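Local coordinates for RagB/SusD domain protein (PDB 5J5U) that binds chitin and, as a SusD homolog of a polysaccharide utilization locus, probably captures chitin-derived chains at the outer membrane for uptake, at residues G18-T23 and K105-M110. Sequence-based numbering, arbitrary orientation.
Sequences GQLTFT and KIMKVM
Met107 points from helix 98-119 at helix 16-29 and touches both Leu20 and Thr23, about one turn apart there. The setting is the helix-rich SusD-like fold, whose family belongs to the TPR clan. Helix 16-29 packs here on helix 98-119. The contact is small, 128 Å² in all, but all three touching residues are buried. It is wholly apolar, and no hydrogen bond joins the two segments.

Two parts of the methionine do the touching. Its CG meets Leu20 CD1 at 3.6 Å. The leucine branch comes in nearly perpendicular to the methionine chain. The sulfur is farther off, with SD 4.2 Å from Leu20 CD1. The terminal methyl takes the second partner: Met107 CE lies 3.5 Å from Thr23 CG2, methyl against methyl. These two side chains run past each other in opposite directions.

The methionine chain is folded rather than extended. Bends at chi2 and chi3, both -64°, turn CE toward the threonine while CG stays by the leucine. In Leu20, CG is anti to the backbone N (chi1 177°), and CD1 is the branch that reaches the methionine. The backbones stay well apart, with the nearest CA atoms, those of Thr23 and Met107, separated by 8.3 Å.

Further side chains close in around this contact. Met107 also touches Gln24 and Met27 of helix 16-29, and Trp181 of helix 178-195. Thr23 packs on Asn83 of helix 66-90.

Thr23 gives its methyl to the contact and turns its hydroxyl to its own helix. Thr23 OG1 donates a weak hydrogen bond to Gln19 O, one turn back, at 3.3 Å.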
ATOM      1  N   GLY A  18      20.085 -15.584  -4.398  1.00 30.56           N
ATOM      2  CA  GLY A  18      19.799 -15.680  -2.980  1.00 31.80           C
ATOM      3  C   GLY A  18      19.420 -14.347  -2.387  1.00 33.02           C
ATOM      4  O   GLY A  18      18.504 -14.244  -1.559  1.00 33.09           O
ATOM      5  N   GLN A  19      20.126 -13.316  -2.827  1.00 35.68           N
ATOM      6  CA  GLN A  19      19.881 -11.980  -2.340  1.00 28.77           C
ATOM      7  C   GLN A  19      18.513 -11.482  -2.811  1.00 30.98           C
ATOM      8  O   GLN A  19      17.754 -10.906  -2.022  1.00 31.27           O
ATOM      9  CB  GLN A  19      21.022 -11.052  -2.782  1.00 33.67           C
ATOM     10  CG  GLN A  19      22.222 -11.130  -1.817  1.00 39.11           C
ATOM     11  CD  GLN A  19      23.379 -10.191  -2.157  1.00 42.90           C
ATOM     12  OE1 GLN A  19      23.633  -9.882  -3.320  1.00 41.46           O
ATOM     13  NE2 GLN A  19      24.080  -9.730  -1.133  1.00 45.83           N
ATOM     14  N   LEU A  20      18.184 -11.734  -4.072  1.00 24.94           N
ATOM     15  CA  LEU A  20      16.900 -11.319  -4.605  1.00 26.05           C
ATOM     16  C   LEU A  20      15.794 -11.973  -3.801  1.00 30.89           C
ATOM     17  O   LEU A  20      14.875 -11.288  -3.368  1.00 24.54           O
ATOM     18  CB  LEU A  20      16.766 -11.670  -6.094  1.00 29.57           C
ATOM     19  CG  LEU A  20      15.407 -11.349  -6.748  1.00 28.98           C
ATOM     20  CD1 LEU A  20      14.995  -9.933  -6.476  1.00 39.27           C
ATOM     21  CD2 LEU A  20      15.390 -11.615  -8.252  1.00 26.69           C
ATOM     22  N   THR A  21      15.908 -13.289  -3.584  1.00 31.52           N
ATOM     23  CA  THR A  21      14.919 -14.078  -2.828  1.00 25.49           C
ATOM     24  C   THR A  21      14.742 -13.538  -1.399  1.00 23.38           C
ATOM     25  O   THR A  21      13.616 -13.422  -0.885  1.00 17.31           O
ATOM     26  CB  THR A  21      15.321 -15.601  -2.780  1.00 31.86           C
ATOM     27  OG1 THR A  21      15.221 -16.184  -4.088  1.00 25.69           O
ATOM     28  CG2 THR A  21      14.429 -16.401  -1.814  1.00 24.36           C
ATOM     29  N   PHE A  22      15.864 -13.208  -0.765  1.00 22.53           N
ATOM     30  CA  PHE A  22      15.840 -12.639   0.577  1.00 22.67           C
ATOM     31  C   PHE A  22      15.085 -11.294   0.586  1.00 29.84           C
ATOM     32  O   PHE A  22      14.183 -11.093   1.395  1.00 24.50           O
ATOM     33  CB  PHE A  22      17.262 -12.466   1.088  1.00 22.42           C
ATOM     34  CG  PHE A  22      17.354 -11.879   2.453  1.00 28.51           C
ATOM     35  CD1 PHE A  22      17.275 -12.692   3.574  1.00 30.58           C
ATOM     36  CD2 PHE A  22      17.541 -10.519   2.625  1.00 28.75           C
ATOM     37  CE1 PHE A  22      17.373 -12.154   4.841  1.00 36.23           C
ATOM     38  CE2 PHE A  22      17.640  -9.983   3.881  1.00 28.21           C
ATOM     39  CZ  PHE A  22      17.555 -10.795   4.994  1.00 27.39           C
ATOM     40  N   THR A  23      15.428 -10.392  -0.331  1.00 22.49           N
ATOM     41  CA  THR A  23      14.757  -9.110  -0.400  1.00 22.50           C
ATOM     42  C   THR A  23      13.258  -9.236  -0.629  1.00 24.71           C
ATOM     43  O   THR A  23      12.442  -8.576   0.045  1.00 20.82           O
ATOM     44  CB  THR A  23      15.345  -8.245  -1.503  1.00 24.30           C
ATOM     45  OG1 THR A  23      16.679  -7.882  -1.136  1.00 34.63           O
ATOM     46  CG2 THR A  23      14.521  -6.967  -1.669  1.00 25.19           C
ATOM     47  N   LYS A 105      16.996  -3.533 -10.131  1.00 24.22           N
ATOM     48  CA  LYS A 105      16.734  -2.086 -10.144  1.00 20.71           C
ATOM     49  C   LYS A 105      15.248  -1.799  -9.902  1.00 25.67           C
ATOM     50  O   LYS A 105      14.897  -0.884  -9.125  1.00 19.68           O
ATOM     51  CB  LYS A 105      17.199  -1.443 -11.459  1.00 22.93           C
ATOM     52  CG  LYS A 105      18.651  -0.955 -11.405  1.00 33.21           C
ATOM     53  CD  LYS A 105      19.125  -0.374 -12.730  1.00 32.61           C
ATOM     54  CE  LYS A 105      18.876  -1.349 -13.864  1.00 34.24           C
ATOM     55  NZ  LYS A 105      19.518  -0.924 -15.122  1.00 33.72           N
ATOM     56  N   ILE A 106      14.386  -2.604 -10.536  1.00 20.04           N
ATOM     57  CA  ILE A 106      12.947  -2.495 -10.315  1.00 18.09           C
ATOM     58  C   ILE A 106      12.674  -2.777  -8.836  1.00 22.33           C
ATOM     59  O   ILE A 106      11.975  -2.007  -8.169  1.00 22.58           O
ATOM     60  CB  ILE A 106      12.152  -3.452 -11.235  1.00 22.16           C
ATOM     61  CG1 ILE A 106      12.365  -3.062 -12.693  1.00 20.19           C
ATOM     62  CG2 ILE A 106      10.668  -3.371 -10.971  1.00 15.39           C
ATOM     63  CD1 ILE A 106      11.813  -4.056 -13.658  1.00 23.09           C
ATOM     64  N   MET A 107      13.299  -3.833  -8.310  1.00 21.68           N
ATOM     65  CA  MET A 107      13.138  -4.141  -6.902  1.00 22.81           C
ATOM     66  C   MET A 107      13.488  -2.899  -6.092  1.00 23.63           C
ATOM     67  O   MET A 107      12.742  -2.526  -5.179  1.00 25.36           O
ATOM     68  CB  MET A 107      14.022  -5.316  -6.470  1.00 17.38           C
ATOM     69  CG  MET A 107      13.513  -6.675  -6.886  1.00 27.61           C
ATOM     70  SD  MET A 107      11.942  -7.136  -6.146  1.00 30.88           S
ATOM     71  CE  MET A 107      12.328  -7.228  -4.406  1.00 24.70           C
ATOM     72  N   LYS A 108      14.588  -2.236  -6.463  1.00 22.00           N
ATOM     73  CA  LYS A 108      15.121  -1.188  -5.609  1.00 23.58           C
ATOM     74  C   LYS A 108      14.124  -0.048  -5.523  1.00 21.70           C
ATOM     75  O   LYS A 108      14.005   0.596  -4.472  1.00 14.86           O
ATOM     76  CB  LYS A 108      16.479  -0.693  -6.092  1.00 20.05           C
ATOM     77  CG  LYS A 108      16.942   0.572  -5.368  1.00 25.30           C
ATOM     78  CD  LYS A 108      18.434   0.574  -5.095  1.00 31.30           C
ATOM     79  CE  LYS A 108      19.215   1.219  -6.212  1.00 32.47           C
ATOM     80  NZ  LYS A 108      18.627   2.498  -6.674  1.00 25.36           N
ATOM     81  N   VAL A 109      13.349   0.149  -6.591  1.00 21.19           N
ATOM     82  CA  VAL A 109      12.356   1.217  -6.554  1.00 20.38           C
ATOM     83  C   VAL A 109      11.247   0.818  -5.568  1.00 19.66           C
ATOM     84  O   VAL A 109      10.877   1.596  -4.699  1.00 21.15           O
ATOM     85  CB  VAL A 109      11.792   1.534  -7.963  1.00 23.84           C
ATOM     86  CG1 VAL A 109      10.668   2.562  -7.874  1.00 16.80           C
ATOM     87  CG2 VAL A 109      12.912   2.043  -8.885  1.00 18.09           C
ATOM     88  N   MET A 110      10.769  -0.415  -5.665  1.00 15.48           N
ATOM     89  CA  MET A 110       9.705  -0.885  -4.791  1.00 18.45           C
ATOM     90  C   MET A 110      10.110  -0.822  -3.318  1.00 17.91           C
ATOM     91  O   MET A 110       9.333  -0.369  -2.469  1.00 16.52           O
ATOM     92  CB  MET A 110       9.316  -2.314  -5.167  1.00 19.36           C
ATOM     93  CG  MET A 110       8.622  -2.419  -6.519  1.00 29.83           C
ATOM     94  SD  MET A 110       8.328  -4.132  -7.036  1.00 29.16           S
ATOM     95  CE  MET A 110       6.913  -4.550  -6.028  1.00 23.57           C
TER